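Local coordinates for fimbrial subunit type 1 (Actinomyces oris, PDB 3UXF), which builds the shaft of the type 1 fimbriae, the surface fibres of this bacterium, as their major subunit, at residues 183-189 with 202-208; 223-229 with 268-274; 146-150 with 340-345. One frame throughout, in Å; residues are numbered along the deposited sequence.

Contact 1: residues 183-189 with 202-208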
loop_
_atom_site.group_PDB
_atom_site.type_symbol
_atom_site.label_atom_id
_atom_site.label_comp_id
_atom_site.label_asym_id
_atom_site.label_seq_id
_atom_site.Cartn_x
_atom_site.Cartn_y
_atom_site.Cartn_z
ATOM N N SER A 183 8.748 1.878 9.004
ATOM C CA SER A 183 9.164 2.326 7.694
ATOM C C SER A 183 8.045 2.358 6.680
ATOM O O SER A 183 8.145 3.063 5.680
ATOM C CB SER A 183 10.305 1.458 7.184
ATOM O OG SER A 183 9.922 0.094 7.217
ATOM N N GLY A 184 6.974 1.600 6.912
ATOM C CA GLY A 184 5.846 1.710 6.012
ATOM C C GLY A 184 4.917 0.515 5.957
ATOM O O GLY A 184 5.192 -0.541 6.540
ATOM N N VAL A 185 3.799 0.723 5.278
ATOM C CA VAL A 185 2.866 -0.342 4.975
ATOM C C VAL A 185 2.563 -0.210 3.499
ATOM O O VAL A 185 2.442 0.901 2.982
ATOM C CB VAL A 185 1.591 -0.252 5.817
ATOM C CG1 VAL A 185 1.929 -0.385 7.320
ATOM C CG2 VAL A 185 0.844 1.048 5.539
ATOM N N ASP A 186 2.402 -1.336 2.809
ATOM C CA ASP A 186 2.262 -1.295 1.371
ATOM C C ASP A 186 1.362 -2.425 0.915
ATOM O O ASP A 186 1.283 -3.454 1.593
ATOM C CB ASP A 186 3.634 -1.488 0.715
ATOM C CG ASP A 186 4.571 -0.306 0.993
ATOM O OD1 ASP A 186 4.430 0.735 0.299
ATOM O OD2 ASP A 186 5.443 -0.402 1.906
ATOM N N LYS A 187 0.618 -2.173 -0.156
ATOM C CA LYS A 187 -0.165 -3.246 -0.779
ATOM C C LYS A 187 0.160 -3.294 -2.250
ATOM O O LYS A 187 0.284 -2.246 -2.887
ATOM C CB LYS A 187 -1.677 -3.009 -0.601
ATOM C CG LYS A 187 -2.494 -4.147 -1.232
ATOM C CD LYS A 187 -4.015 -4.014 -0.805
ATOM C CE LYS A 187 -4.800 -5.044 -1.596
ATOM N NZ LYS A 187 -6.139 -5.339 -0.999
ATOM N N GLN A 188 0.310 -4.505 -2.778
ATOM C CA GLN A 188 0.516 -4.695 -4.207
ATOM C C GLN A 188 -0.533 -5.629 -4.741
ATOM O O GLN A 188 -1.143 -6.430 -4.001
ATOM C CB GLN A 188 1.853 -5.389 -4.443
ATOM C CG GLN A 188 3.042 -4.544 -3.948
ATOM C CD GLN A 188 4.313 -5.343 -3.899
ATOM O OE1 GLN A 188 4.615 -5.996 -2.901
ATOM N NE2 GLN A 188 5.078 -5.319 -5.001
ATOM N N VAL A 189 -0.723 -5.567 -6.047
ATOM C CA VAL A 189 -1.619 -6.511 -6.707
ATOM C C VAL A 189 -0.876 -7.140 -7.870
ATOM O O VAL A 189 -0.085 -6.475 -8.558
ATOM C CB VAL A 189 -2.918 -5.829 -7.195
ATOM C CG1 VAL A 189 -2.620 -4.740 -8.224
ATOM C CG2 VAL A 189 -3.884 -6.843 -7.815
ATOM N N THR A 202 -3.865 -11.833 -7.204
ATOM C CA THR A 202 -3.156 -12.020 -5.946
ATOM C C THR A 202 -2.847 -10.666 -5.302
ATOM O O THR A 202 -2.350 -9.760 -5.980
ATOM C CB THR A 202 -1.800 -12.706 -6.156
ATOM O OG1 THR A 202 -1.964 -13.939 -6.892
ATOM C CG2 THR A 202 -1.151 -13.023 -4.814
ATOM N N TYR A 203 -3.152 -10.532 -4.018
ATOM C CA TYR A 203 -2.772 -9.329 -3.282
ATOM C C TYR A 203 -1.661 -9.623 -2.290
ATOM O O TYR A 203 -1.639 -10.692 -1.664
ATOM C CB TYR A 203 -3.975 -8.795 -2.506
ATOM C CG TYR A 203 -5.069 -8.218 -3.388
ATOM C CD1 TYR A 203 -4.818 -7.168 -4.253
ATOM C CD2 TYR A 203 -6.366 -8.713 -3.326
ATOM C CE1 TYR A 203 -5.794 -6.608 -5.028
ATOM C CE2 TYR A 203 -7.382 -8.149 -4.104
ATOM C CZ TYR A 203 -7.097 -7.113 -4.959
ATOM O OH TYR A 203 -8.098 -6.558 -5.738
ATOM N N THR A 204 -0.700 -8.699 -2.172
ATOM C CA THR A 204 0.419 -8.899 -1.263
ATOM C C THR A 204 0.508 -7.677 -0.398
ATOM O O THR A 204 0.632 -6.557 -0.905
ATOM C CB THR A 204 1.750 -9.100 -2.017
ATOM O OG1 THR A 204 1.616 -10.142 -3.000
ATOM C CG2 THR A 204 2.897 -9.419 -1.015
ATOM N N ILE A 205 0.375 -7.865 0.917
ATOM C CA ILE A 205 0.385 -6.749 1.857
ATOM C C ILE A 205 1.639 -6.857 2.721
ATOM O O ILE A 205 1.919 -7.894 3.288
ATOM C CB ILE A 205 -0.844 -6.790 2.783
ATOM C CG1 ILE A 205 -2.122 -6.796 1.951
ATOM C CG2 ILE A 205 -0.797 -5.626 3.778
ATOM C CD1 ILE A 205 -3.288 -7.316 2.744
ATOM N N THR A 206 2.441 -5.790 2.791
ATOM C CA THR A 206 3.697 -5.866 3.498
ATOM C C THR A 206 3.745 -4.757 4.519
ATOM O O THR A 206 3.593 -3.584 4.162
ATOM C CB THR A 206 4.892 -5.740 2.502
ATOM O OG1 THR A 206 4.733 -6.705 1.452
ATOM C CG2 THR A 206 6.215 -6.035 3.191
ATOM N N THR A 207 3.925 -5.133 5.777
ATOM C CA THR A 207 3.782 -4.159 6.883
ATOM C C THR A 207 4.986 -4.184 7.817
ATOM O O THR A 207 5.428 -5.255 8.273
ATOM C CB THR A 207 2.517 -4.451 7.713
ATOM O OG1 THR A 207 2.485 -5.834 8.073
ATOM C CG2 THR A 207 1.289 -4.153 6.908
ATOM N N SER A 208 5.478 -2.991 8.185
ATOM C CA SER A 208 6.523 -2.907 9.212
ATOM C C SER A 208 6.079 -3.541 10.523
ATOM O O SER A 208 4.868 -3.621 10.832
ATOM C CB SER A 208 6.900 -1.437 9.455
ATOM O OG SER A 208 7.555 -0.928 8.325
HETATM O O HOH W 1 6.074 -2.181 3.625
HETATM O O HOH W 2 3.274 -5.498 -0.539
HETATM O O HOH W 3 0.492 -9.188 -5.282
#

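Contact 2: residues 223-229 with 268-274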
loop_
_atom_site.group_PDB
_atom_site.type_symbol
_atom_site.label_atom_id
_atom_site.label_comp_id
_atom_site.label_asym_id
_atom_site.label_seq_id
_atom_site.Cartn_x
_atom_site.Cartn_y
_atom_site.Cartn_z
ATOM N N TYR A 223 -1.274 -7.280 16.855
ATOM C CA TYR A 223 -0.789 -7.055 15.507
ATOM C C TYR A 223 -1.788 -7.634 14.522
ATOM O O TYR A 223 -1.887 -8.846 14.364
ATOM C CB TYR A 223 0.594 -7.676 15.308
ATOM C CG TYR A 223 1.331 -7.149 14.099
ATOM C CD1 TYR A 223 2.231 -6.100 14.211
ATOM C CD2 TYR A 223 1.127 -7.701 12.844
ATOM C CE1 TYR A 223 2.905 -5.619 13.110
ATOM C CE2 TYR A 223 1.794 -7.227 11.739
ATOM C CZ TYR A 223 2.682 -6.186 11.873
ATOM O OH TYR A 223 3.349 -5.717 10.769
ATOM N N GLU A 224 -2.535 -6.751 13.873
ATOM C CA GLU A 224 -3.538 -7.167 12.910
ATOM C C GLU A 224 -3.366 -6.433 11.589
ATOM O O GLU A 224 -3.133 -5.227 11.561
ATOM C CB GLU A 224 -4.946 -6.941 13.470
ATOM C CG GLU A 224 -5.264 -7.809 14.678
ATOM C CD GLU A 224 -6.553 -7.422 15.377
ATOM O OE1 GLU A 224 -7.325 -6.623 14.814
ATOM O OE2 GLU A 224 -6.791 -7.925 16.492
ATOM N N VAL A 225 -3.477 -7.184 10.500
ATOM C CA VAL A 225 -3.438 -6.628 9.160
ATOM C C VAL A 225 -4.850 -6.779 8.617
ATOM O O VAL A 225 -5.364 -7.891 8.516
ATOM C CB VAL A 225 -2.441 -7.372 8.265
ATOM C CG1 VAL A 225 -2.493 -6.832 6.847
ATOM C CG2 VAL A 225 -1.039 -7.256 8.835
ATOM N N VAL A 226 -5.481 -5.657 8.296
ATOM C CA VAL A 226 -6.889 -5.666 7.889
ATOM C C VAL A 226 -6.981 -5.340 6.432
ATOM O O VAL A 226 -6.358 -4.388 5.958
ATOM C CB VAL A 226 -7.701 -4.634 8.705
ATOM C CG1 VAL A 226 -9.193 -4.676 8.275
ATOM C CG2 VAL A 226 -7.567 -4.958 10.215
ATOM N N ASP A 227 -7.763 -6.131 5.687
ATOM C CA ASP A 227 -7.951 -5.832 4.301
ATOM C C ASP A 227 -9.427 -5.487 4.065
ATOM O O ASP A 227 -10.341 -6.247 4.434
ATOM C CB ASP A 227 -7.552 -7.018 3.432
ATOM C CG ASP A 227 -7.509 -6.650 2.003
ATOM O OD1 ASP A 227 -8.557 -6.310 1.415
ATOM O OD2 ASP A 227 -6.402 -6.683 1.460
ATOM N N ARG A 228 -9.648 -4.331 3.455
ATOM C CA ARG A 228 -10.989 -3.940 3.034
ATOM C C ARG A 228 -11.244 -4.525 1.655
ATOM O O ARG A 228 -10.669 -4.079 0.664
ATOM C CB ARG A 228 -11.159 -2.427 3.030
ATOM C CG ARG A 228 -12.607 -2.035 2.700
ATOM C CD ARG A 228 -12.774 -0.517 2.720
ATOM N NE ARG A 228 -12.168 0.065 1.531
ATOM C CZ ARG A 228 -12.170 1.363 1.273
ATOM N NH1 ARG A 228 -12.729 2.203 2.148
ATOM N NH2 ARG A 228 -11.612 1.829 0.166
ATOM N N LEU A 229 -12.128 -5.517 1.600
ATOM C CA LEU A 229 -12.333 -6.303 0.378
ATOM C C LEU A 229 -13.546 -5.827 -0.389
ATOM O O LEU A 229 -14.635 -5.690 0.154
ATOM C CB LEU A 229 -12.630 -7.759 0.732
ATOM C CG LEU A 229 -11.495 -8.568 1.367
ATOM C CD1 LEU A 229 -11.990 -9.859 1.973
ATOM C CD2 LEU A 229 -10.451 -8.840 0.273
ATOM N N HIS A 268 -18.393 -3.063 1.844
ATOM C CA HIS A 268 -17.232 -3.915 1.565
ATOM C C HIS A 268 -17.349 -5.098 2.487
ATOM O O HIS A 268 -18.157 -5.094 3.423
ATOM C CB HIS A 268 -15.957 -3.182 1.977
ATOM C CG HIS A 268 -15.812 -1.850 1.326
ATOM N ND1 HIS A 268 -16.293 -0.688 1.889
ATOM C CD2 HIS A 268 -15.210 -1.494 0.168
ATOM C CE1 HIS A 268 -15.993 0.330 1.100
ATOM N NE2 HIS A 268 -15.339 -0.134 0.053
ATOM N N ASN A 269 -16.514 -6.102 2.264
ATOM C CA ASN A 269 -16.281 -7.097 3.295
ATOM C C ASN A 269 -14.890 -6.914 3.850
ATOM O O ASN A 269 -14.196 -5.954 3.485
ATOM C CB ASN A 269 -16.453 -8.506 2.750
ATOM C CG ASN A 269 -17.850 -8.731 2.235
ATOM O OD1 ASN A 269 -18.807 -8.288 2.856
ATOM N ND2 ASN A 269 -17.975 -9.397 1.083
ATOM N N TRP A 270 -14.543 -7.772 4.806
ATOM C CA TRP A 270 -13.372 -7.500 5.635
ATOM C C TRP A 270 -12.616 -8.778 5.954
ATOM O O TRP A 270 -13.209 -9.836 6.187
ATOM C CB TRP A 270 -13.795 -6.840 6.953
ATOM C CG TRP A 270 -14.452 -5.555 6.753
ATOM C CD1 TRP A 270 -15.813 -5.323 6.671
ATOM C CD2 TRP A 270 -13.819 -4.283 6.610
ATOM N NE1 TRP A 270 -16.039 -3.991 6.487
ATOM C CE2 TRP A 270 -14.842 -3.321 6.445
ATOM C CE3 TRP A 270 -12.484 -3.850 6.610
ATOM C CZ2 TRP A 270 -14.584 -1.957 6.280
ATOM C CZ3 TRP A 270 -12.237 -2.474 6.455
ATOM C CH2 TRP A 270 -13.284 -1.553 6.286
ATOM N N ALA A 271 -11.272 -8.706 5.913
ATOM C CA ALA A 271 -10.447 -9.852 6.269
ATOM C C ALA A 271 -9.352 -9.336 7.175
ATOM O O ALA A 271 -8.656 -8.391 6.816
ATOM C CB ALA A 271 -9.814 -10.451 5.028
ATOM N N THR A 272 -9.190 -9.948 8.340
ATOM C CA THR A 272 -8.127 -9.560 9.259
ATOM C C THR A 272 -7.205 -10.753 9.467
ATOM O O THR A 272 -7.666 -11.874 9.768
ATOM C CB THR A 272 -8.710 -9.193 10.632
ATOM O OG1 THR A 272 -9.591 -8.074 10.474
ATOM C CG2 THR A 272 -7.592 -8.785 11.600
ATOM N N ILE A 273 -5.901 -10.525 9.313
ATOM C CA ILE A 273 -4.913 -11.493 9.766
ATOM C C ILE A 273 -4.471 -11.016 11.137
ATOM O O ILE A 273 -3.934 -9.919 11.277
ATOM C CB ILE A 273 -3.708 -11.595 8.792
ATOM C CG1 ILE A 273 -4.123 -12.193 7.450
ATOM C CG2 ILE A 273 -2.541 -12.381 9.430
ATOM C CD1 ILE A 273 -4.511 -13.630 7.481
ATOM N N GLN A 274 -4.772 -11.815 12.146
ATOM C CA GLN A 274 -4.500 -11.456 13.533
ATOM C C GLN A 274 -3.418 -12.384 14.063
ATOM O O GLN A 274 -3.608 -13.587 14.100
ATOM C CB GLN A 274 -5.805 -11.604 14.324
ATOM C CG GLN A 274 -5.711 -11.331 15.843
ATOM C CD GLN A 274 -7.027 -11.733 16.513
ATOM O OE1 GLN A 274 -7.283 -12.920 16.717
ATOM N NE2 GLN A 274 -7.900 -10.745 16.765
#

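Contact 3: residues 146-150 with 340-345. With CA (calcium ion), chain E.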
loop_
_atom_site.group_PDB
_atom_site.type_symbol
_atom_site.label_atom_id
_atom_site.label_comp_id
_atom_site.label_asym_id
_atom_site.label_seq_id
_atom_site.Cartn_x
_atom_site.Cartn_y
_atom_site.Cartn_z
ATOM N N PRO A 146 -3.100 10.203 15.565
ATOM C CA PRO A 146 -4.292 9.785 14.810
ATOM C C PRO A 146 -4.090 8.364 14.282
ATOM O O PRO A 146 -2.951 7.993 13.992
ATOM C CB PRO A 146 -4.322 10.760 13.640
ATOM C CG PRO A 146 -3.636 12.000 14.156
ATOM C CD PRO A 146 -2.540 11.469 15.049
ATOM N N ASP A 147 -5.172 7.603 14.142
ATOM C CA ASP A 147 -5.042 6.195 13.787
ATOM C C ASP A 147 -4.153 5.939 12.562
ATOM O O ASP A 147 -3.408 4.943 12.509
ATOM C CB ASP A 147 -6.420 5.608 13.475
ATOM C CG ASP A 147 -7.338 5.530 14.693
ATOM O OD1 ASP A 147 -7.091 6.138 15.756
ATOM O OD2 ASP A 147 -8.383 4.866 14.556
ATOM N N LYS A 148 -4.283 6.795 11.558
ATOM C CA LYS A 148 -3.621 6.590 10.281
ATOM C C LYS A 148 -2.154 6.960 10.269
ATOM O O LYS A 148 -1.472 6.739 9.270
ATOM C CB LYS A 148 -4.317 7.381 9.183
ATOM C CG LYS A 148 -5.741 6.983 8.892
ATOM C CD LYS A 148 -6.325 7.879 7.804
ATOM C CE LYS A 148 -7.664 7.345 7.312
ATOM N NZ LYS A 148 -7.485 5.963 6.777
ATOM N N VAL A 149 -1.665 7.561 11.356
ATOM C CA VAL A 149 -0.334 8.161 11.340
ATOM C C VAL A 149 0.706 7.248 11.999
ATOM O O VAL A 149 0.452 6.609 13.003
ATOM C CB VAL A 149 -0.380 9.526 12.089
ATOM C CG1 VAL A 149 1.039 10.035 12.377
ATOM C CG2 VAL A 149 -1.204 10.536 11.280
ATOM N N ILE A 150 1.907 7.167 11.434
ATOM C CA ILE A 150 2.967 6.404 12.074
ATOM C C ILE A 150 3.641 7.216 13.215
ATOM O O ILE A 150 4.104 8.315 12.958
ATOM C CB ILE A 150 4.041 6.029 11.045
ATOM C CG1 ILE A 150 3.408 5.144 9.957
ATOM C CG2 ILE A 150 5.175 5.229 11.707
ATOM C CD1 ILE A 150 4.296 4.976 8.748
ATOM N N ASP A 340 -14.257 3.023 6.414
ATOM C CA ASP A 340 -12.864 3.424 6.271
ATOM C C ASP A 340 -11.906 2.319 6.764
ATOM O O ASP A 340 -12.206 1.631 7.726
ATOM C CB ASP A 340 -12.596 4.717 7.037
ATOM C CG ASP A 340 -11.393 5.471 6.495
ATOM O OD1 ASP A 340 -10.601 4.865 5.732
ATOM O OD2 ASP A 340 -11.243 6.674 6.819
ATOM N N ILE A 341 -10.767 2.140 6.100
ATOM C CA ILE A 341 -9.784 1.149 6.577
ATOM C C ILE A 341 -9.299 1.532 7.977
ATOM O O ILE A 341 -8.992 2.702 8.220
ATOM C CB ILE A 341 -8.562 1.023 5.619
ATOM C CG1 ILE A 341 -7.672 -0.179 5.990
ATOM C CG2 ILE A 341 -7.750 2.277 5.606
ATOM C CD1 ILE A 341 -8.231 -1.527 5.433
ATOM N N PRO A 342 -9.211 0.543 8.884
ATOM C CA PRO A 342 -8.677 0.858 10.220
ATOM C C PRO A 342 -7.178 0.920 10.214
ATOM O O PRO A 342 -6.505 0.376 9.348
ATOM C CB PRO A 342 -9.140 -0.312 11.081
ATOM C CG PRO A 342 -9.517 -1.403 10.157
ATOM C CD PRO A 342 -9.784 -0.814 8.812
ATOM N N GLY A 343 -6.633 1.610 11.211
ATOM C CA GLY A 343 -5.195 1.590 11.438
ATOM C C GLY A 343 -4.430 2.396 10.405
ATOM O O GLY A 343 -4.947 3.369 9.809
ATOM N N ILE A 344 -3.160 2.046 10.238
ATOM C CA ILE A 344 -2.250 2.784 9.379
ATOM C C ILE A 344 -2.451 2.234 7.961
ATOM O O ILE A 344 -2.193 1.043 7.741
ATOM C CB ILE A 344 -0.789 2.546 9.817
ATOM C CG1 ILE A 344 -0.556 3.110 11.239
ATOM C CG2 ILE A 344 0.163 3.180 8.832
ATOM C CD1 ILE A 344 0.673 2.547 11.955
ATOM N N PRO A 345 -2.912 3.073 7.019
ATOM C CA PRO A 345 -3.387 2.564 5.728
ATOM C C PRO A 345 -2.329 2.487 4.642
ATOM O O PRO A 345 -1.384 3.289 4.559
ATOM C CB PRO A 345 -4.431 3.590 5.309
ATOM C CG PRO A 345 -3.840 4.885 5.866
ATOM C CD PRO A 345 -3.258 4.500 7.185
HETATM CA CA CA E . -9.768 5.469 16.591
HETATM O O HOH W 4 -8.459 2.907 13.016
HETATM O O HOH W 5 -7.349 4.365 9.144
HETATM O O HOH W 6 -11.021 3.486 15.473
#

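Contact 1: residues 183-189 with 202-208
Lys187 and Tyr203 meet on the tight face of this antiparallel ladder. With CG anti to the backbone N (chi1 -179°) and the rest of the chain extended, Lys187 runs across the tyrosine ring: CE comes within 3.4 Å of Tyr203 CD1, and NZ sits over the face, 3.9 Å from the ring centroid and 13° off its normal. NZ is no longer a free amine, since it is covalently joined to CG of Asn316 in an isopeptide link and hydrogen-bonded to Asp227 OD2; the ring therefore packs on the nitrogen side of an amide. Val189 lies beside Tyr203 and points the same way, its CG2 branch 3.4 Å from Tyr203 CE1. Further along this face Ile205 stands next to Lys187, and Val185 CG1 rests 3.8 Å from Thr207 CG2; strands 312-321 and 344-362 cover the row.

The other face, carrying Asp186, Gln188, Thr204 and Thr206, is looser and wet. Its side chains do not interlock; waters fill in between them and the backbone oxygens. One water lies 2.6 Å from Asp186 OD2 and also near Thr206 O. A second donates to Gln188 OE1 (2.8 Å) and to Thr204 O while accepting from Thr206 OG1 (2.7 Å). A third sits between Thr202 O and Thr204 OG1 and reaches across only weakly, to Gln188 O.

Paired backbone bonds at Asp186-Thr206 and Gln188-Thr204 hold the two strands together. At the open end Ser208 OG becomes a hub, bonded to Ser183 OG (2.8 Å), to Gly184 N and to Lys295 NZ. The whole is a beta hairpin at the edge of one sheet of the chain's central beta sandwich, and the lysine-asparagine crosslink with its aspartate partner is the hallmark of the intramolecular isopeptide domains of Gram-positive pilins.

Contact 2: residues 223-229 with 268-274
Arg228 is clasped by two rings of the 268-274 segment, and stacking leads here. Its guanidinium lies flat on the His268 ring, centres 4.2 Å apart and planes 2° from parallel. A bend at chi3 (74°) lays the group there while CD stays over the imidazole, 3.5 Å from the centroid. CG meanwhile makes a CH-pi contact over the six-membered ring of Trp270, 4.0 Å from its centroid. NH1 is taken by Thr339 O.

Apolar contacts continue along both faces. Val226 CG1 touches the edge of the indole at Trp270 CE3 (3.8 Å). On the opposite face Leu229 CD1 packs on Ala271 CB at 3.8 Å, and Val225 stands beside Ile273.

The one side-chain hydrogen bond between the two segments is at the far end, where Glu224 and Gln274 run alongside each other. Gln274 NE2 gives its N-H to Glu224 OE2 at 3.0 Å, meeting the oxygen from above the carboxylate plane, 57° out of it; Glu224 OE1 forms a salt bridge with Arg222.

The hydrogen-bonded pairs Val225-Ile273, Asp227-Ala271 and Leu229-Asn269 each exchange two backbone bonds, the shortest being Asp227 N to Ala271 O at 2.7 Å; Leu229 N reaches Asn269 O from above the carbonyl plane. Val225, Asp227 and Ile273 face strand 295-302 of the other sheet, while Trp330 covers Glu224 and Val226: two antiparallel neighbours within one sheet of a beta sandwich.

Contact 3: residues 146-150 with 340-345
A type I beta turn, Pro146 to Val149, in the N-terminal pilin domain (D1) puts its two corner residues, Asp147 and Lys148, against Gly343 and the first residues of strand 344-362, Ile344 and Pro345, right beside a calcium site. The turn is closed by a hydrogen bond from Val149 N to Pro146 O.

Asp147 serves the metal. Its carboxylate grips the calcium ion with both oxygens, OD2 at 2.5 Å and OD1 at a longer 2.9 Å; a water and Asn327 O also coordinate. OD2 reaches the other segment through a second water, which donates to it and accepts from Gly343 N (2.9 Å). The calcium therefore links residues far apart in the sequence, with the water tying the glycine backbone to the same carboxylate.

Lys148 lies along the 340-345 segment. Its chain is extended as far as CE and then bends at chi4 (-59°), which brings NZ to a water at 2.9 Å; that water donates in turn to Ile341 O and Gly343 O, so three polar groups share one bridge. The direct salt bridge from Lys148 NZ to Asp340 OD1 is weak, at 3.5 Å, and the two side chains come to it from opposite directions. The Lys148 chain crosses Pro345 at about a right angle, its CB 3.7 Å from Pro345 CD at the rim of the ring, and Pro345 CD sits 3.5 Å from Lys148 O.

Past the turn the contact becomes purely apolar: Ile150 crosses Ile344 nearly perpendicularly, Ile150 CG1 resting 4.0 Å from Ile344 CG2.

Contacts 1 and 2, with centres about 13 Å apart, belong to facing sheets and meet at two places: at the isopeptide site, where Lys187 NZ of contact 1 is 2.8 Å from Asp227 OD2 of contact 2, and well away from it, where Ser208 O lies 2.6 Å from Tyr223 OH, a probable hydrogen bond. Contact 3 touches both. Val185 CG2 packs 3.3 Å from Pro345 O, while toward contact 2 Ile341 CD1 comes within 3.5 Å of Val226 O and Asp340 O within 3.7 Å of Trp270 CH2. Contact 3 thus joins the N-terminal domain to the sandwich that holds the crosslink. Its calcium ion, bound by Asp147, lies about 12 Å from the Val226 side chain.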